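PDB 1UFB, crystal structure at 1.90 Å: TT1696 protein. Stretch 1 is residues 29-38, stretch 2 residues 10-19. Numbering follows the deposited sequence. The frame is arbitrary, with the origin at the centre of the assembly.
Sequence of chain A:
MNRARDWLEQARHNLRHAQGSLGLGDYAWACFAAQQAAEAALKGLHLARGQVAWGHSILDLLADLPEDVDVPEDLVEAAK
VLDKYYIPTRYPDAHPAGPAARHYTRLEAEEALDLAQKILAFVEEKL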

# COMPACT_ATOMS: atom_id res chain seq x y z
N TRP A 29 -8.84 -0.95 0.03
CA TRP A 29 -7.74 -0.03 0.38
C TRP A 29 -7.80 0.34 1.85
O TRP A 29 -6.76 0.54 2.47
CB TRP A 29 -7.81 1.26 -0.50
CG TRP A 29 -7.03 1.04 -1.78
CD1 TRP A 29 -7.53 0.67 -2.99
CD2 TRP A 29 -5.60 1.14 -1.94
NE1 TRP A 29 -6.50 0.54 -3.93
CE2 TRP A 29 -5.31 0.82 -3.30
CE3 TRP A 29 -4.56 1.48 -1.09
CZ2 TRP A 29 -3.98 0.84 -3.83
CZ3 TRP A 29 -3.23 1.51 -1.61
CH2 TRP A 29 -2.97 1.18 -2.97
N ALA A 30 -9.02 0.49 2.42
CA ALA A 30 -9.15 0.80 3.83
C ALA A 30 -8.56 -0.35 4.67
O ALA A 30 -7.94 -0.13 5.72
CB ALA A 30 -10.70 0.99 4.23
N CYS A 31 -8.80 -1.58 4.25
CA CYS A 31 -8.28 -2.72 4.97
C CYS A 31 -6.74 -2.75 4.91
O CYS A 31 -6.07 -3.10 5.89
CB CYS A 31 -8.76 -4.04 4.35
SG CYS A 31 -10.57 -4.34 4.75
N PHE A 32 -6.22 -2.44 3.73
CA PHE A 32 -4.76 -2.41 3.59
C PHE A 32 -4.17 -1.31 4.51
O PHE A 32 -3.22 -1.54 5.27
CB PHE A 32 -4.41 -2.14 2.12
CG PHE A 32 -2.93 -1.93 1.89
CD1 PHE A 32 -2.08 -3.03 1.94
CD2 PHE A 32 -2.41 -0.65 1.65
CE1 PHE A 32 -0.71 -2.88 1.75
CE2 PHE A 32 -0.99 -0.46 1.45
CZ PHE A 32 -0.17 -1.59 1.51
N ALA A 33 -4.79 -0.13 4.48
CA ALA A 33 -4.32 0.97 5.30
C ALA A 33 -4.43 0.60 6.77
O ALA A 33 -3.59 0.99 7.53
CB ALA A 33 -5.09 2.32 4.94
N ALA A 34 -5.43 -0.18 7.18
CA ALA A 34 -5.53 -0.58 8.58
C ALA A 34 -4.38 -1.53 8.93
O ALA A 34 -3.75 -1.45 10.01
CB ALA A 34 -6.90 -1.28 8.84
N GLN A 35 -4.11 -2.50 8.05
CA GLN A 35 -2.96 -3.38 8.36
C GLN A 35 -1.66 -2.49 8.45
O GLN A 35 -0.78 -2.74 9.30
CB GLN A 35 -2.77 -4.44 7.23
CG GLN A 35 -1.53 -5.38 7.38
CD GLN A 35 -0.19 -4.71 6.96
OE1 GLN A 35 -0.18 -3.77 6.18
NE2 GLN A 35 0.97 -5.26 7.47
N GLN A 36 -1.55 -1.48 7.58
CA GLN A 36 -0.36 -0.63 7.58
C GLN A 36 -0.27 0.20 8.86
O GLN A 36 0.85 0.47 9.36
CB GLN A 36 -0.38 0.30 6.35
CG GLN A 36 -0.03 -0.39 5.03
CD GLN A 36 1.46 -0.77 4.99
OE1 GLN A 36 1.90 -1.96 5.27
NE2 GLN A 36 2.27 0.22 4.66
N ALA A 37 -1.44 0.61 9.40
CA ALA A 37 -1.44 1.35 10.68
C ALA A 37 -0.90 0.42 11.76
O ALA A 37 -0.02 0.81 12.54
CB ALA A 37 -2.85 1.78 11.07
N ALA A 38 -1.42 -0.81 11.79
CA ALA A 38 -0.96 -1.75 12.82
C ALA A 38 0.53 -2.07 12.72
O ALA A 38 1.27 -2.12 13.71
CB ALA A 38 -1.78 -3.08 12.75
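Stretch 2 10-19: QARHNLRHAQ

How do the two backbones run? Both stretches are helical throughout, each part of a helix that extends beyond it at both ends. They lie nearly antiparallel, with a signed crossing angle of -164° and axes only 7.7 Å apart at closest approach. The backbones almost meet at two places: CA of Ala-30 is 4.2 Å from CA of Ala-18, and CA of Ala-37 is 4.1 Å from CA of Ala-11.

What allows so close an approach? Alanine supplies most of the contact surface, and a lone methyl group lets the opposing backbone come near. Ala-18 CB lies 3.3 Å from Ala-30 O and 3.6 Å from Ala-33 CB. Seven residues along stretch 1, the arrangement recurs: Ala-37 O is 3.4 Å from Ala-11 CB.

Which larger side chains join in? The CA-to-CB bond of Asn-14 points toward stretch 1, and its CB lies 3.7 Å from Ala-37 CA. Leu-15 adds an apolar contact, with its CB 4.0 Å from Ala-37 CB. The CA-to-CB bond of His-17 runs sideways, but with chi1 in t the end of the side chain comes nearer, and Ala-33 CB lies at the ring edge, 3.8 Å from His-17 CD2.

What holds the pair together? Packing is the clear contribution: 408 Å² is buried in all, and no clear hydrogen bond crosses between the helices.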

# COMPACT_ATOMS: atom_id res chain seq x y z
N GLN A 10 3.13 8.02 11.81
CA GLN A 10 2.77 7.36 10.53
C GLN A 10 1.59 6.41 10.74
O GLN A 10 0.70 6.34 9.90
CB GLN A 10 3.96 6.54 10.03
CG GLN A 10 3.73 5.95 8.61
CD GLN A 10 3.46 7.03 7.56
OE1 GLN A 10 4.14 8.07 7.53
NE2 GLN A 10 2.47 6.79 6.67
N ALA A 11 1.62 5.65 11.85
CA ALA A 11 0.54 4.68 12.12
C ALA A 11 -0.79 5.42 12.24
O ALA A 11 -1.81 4.99 11.65
CB ALA A 11 0.85 3.93 13.47
N ARG A 12 -0.78 6.53 13.01
CA ARG A 12 -2.02 7.34 13.17
C ARG A 12 -2.43 7.89 11.79
O ARG A 12 -3.61 7.89 11.43
CB ARG A 12 -1.84 8.49 14.20
CG ARG A 12 -1.82 8.01 15.71
CD ARG A 12 -1.76 9.17 16.70
NE ARG A 12 -0.51 9.94 16.53
CZ ARG A 12 0.57 9.76 17.30
NH1 ARG A 12 0.52 8.84 18.27
NH2 ARG A 12 1.71 10.47 17.12
N HIS A 13 -1.47 8.35 11.02
CA HIS A 13 -1.82 8.86 9.66
C HIS A 13 -2.45 7.75 8.78
O HIS A 13 -3.41 7.96 8.01
CB HIS A 13 -0.57 9.44 8.93
CG HIS A 13 -0.87 9.94 7.54
ND1 HIS A 13 -0.71 9.16 6.40
CD2 HIS A 13 -1.45 11.10 7.10
CE1 HIS A 13 -1.18 9.81 5.34
NE2 HIS A 13 -1.64 10.98 5.74
N ASN A 14 -1.83 6.56 8.83
CA ASN A 14 -2.36 5.42 8.07
C ASN A 14 -3.78 5.12 8.54
O ASN A 14 -4.64 4.80 7.71
CB ASN A 14 -1.47 4.14 8.32
CG ASN A 14 -0.07 4.22 7.68
OD1 ASN A 14 0.82 3.38 7.98
ND2 ASN A 14 0.13 5.18 6.76
N LEU A 15 -4.03 5.16 9.86
CA LEU A 15 -5.39 4.86 10.36
C LEU A 15 -6.34 5.98 9.88
O LEU A 15 -7.46 5.69 9.49
CB LEU A 15 -5.41 4.72 11.90
CG LEU A 15 -6.72 4.07 12.45
CD1 LEU A 15 -6.99 2.70 11.82
CD2 LEU A 15 -6.59 3.89 13.99
N ARG A 16 -5.89 7.22 9.87
CA ARG A 16 -6.78 8.30 9.31
C ARG A 16 -7.00 8.10 7.82
O ARG A 16 -8.10 8.40 7.28
CB ARG A 16 -6.23 9.73 9.58
CG ARG A 16 -6.23 10.02 11.12
CD ARG A 16 -5.86 11.47 11.43
NE ARG A 16 -4.49 11.78 11.09
CZ ARG A 16 -3.51 11.80 11.98
NH1 ARG A 16 -3.79 11.51 13.26
NH2 ARG A 16 -2.27 12.11 11.59
N HIS A 17 -5.97 7.62 7.13
CA HIS A 17 -6.17 7.36 5.69
C HIS A 17 -7.21 6.19 5.54
O HIS A 17 -8.02 6.21 4.59
CB HIS A 17 -4.88 6.90 4.95
CG HIS A 17 -5.13 6.63 3.49
ND1 HIS A 17 -5.44 7.64 2.60
CD2 HIS A 17 -5.13 5.49 2.77
CE1 HIS A 17 -5.61 7.12 1.39
NE2 HIS A 17 -5.42 5.82 1.46
N ALA A 18 -7.15 5.17 6.40
CA ALA A 18 -8.13 4.07 6.29
C ALA A 18 -9.55 4.60 6.59
O ALA A 18 -10.52 4.17 5.97
CB ALA A 18 -7.75 2.82 7.27
N GLN A 19 -9.67 5.50 7.56
CA GLN A 19 -10.98 6.07 7.90
C GLN A 19 -11.54 6.88 6.74
O GLN A 19 -12.76 6.82 6.41
CB GLN A 19 -10.84 6.99 9.11
CG GLN A 19 -10.82 6.25 10.38
CD GLN A 19 -11.18 7.15 11.50
OE1 GLN A 19 -10.34 7.97 11.95
NE2 GLN A 19 -12.45 7.06 11.96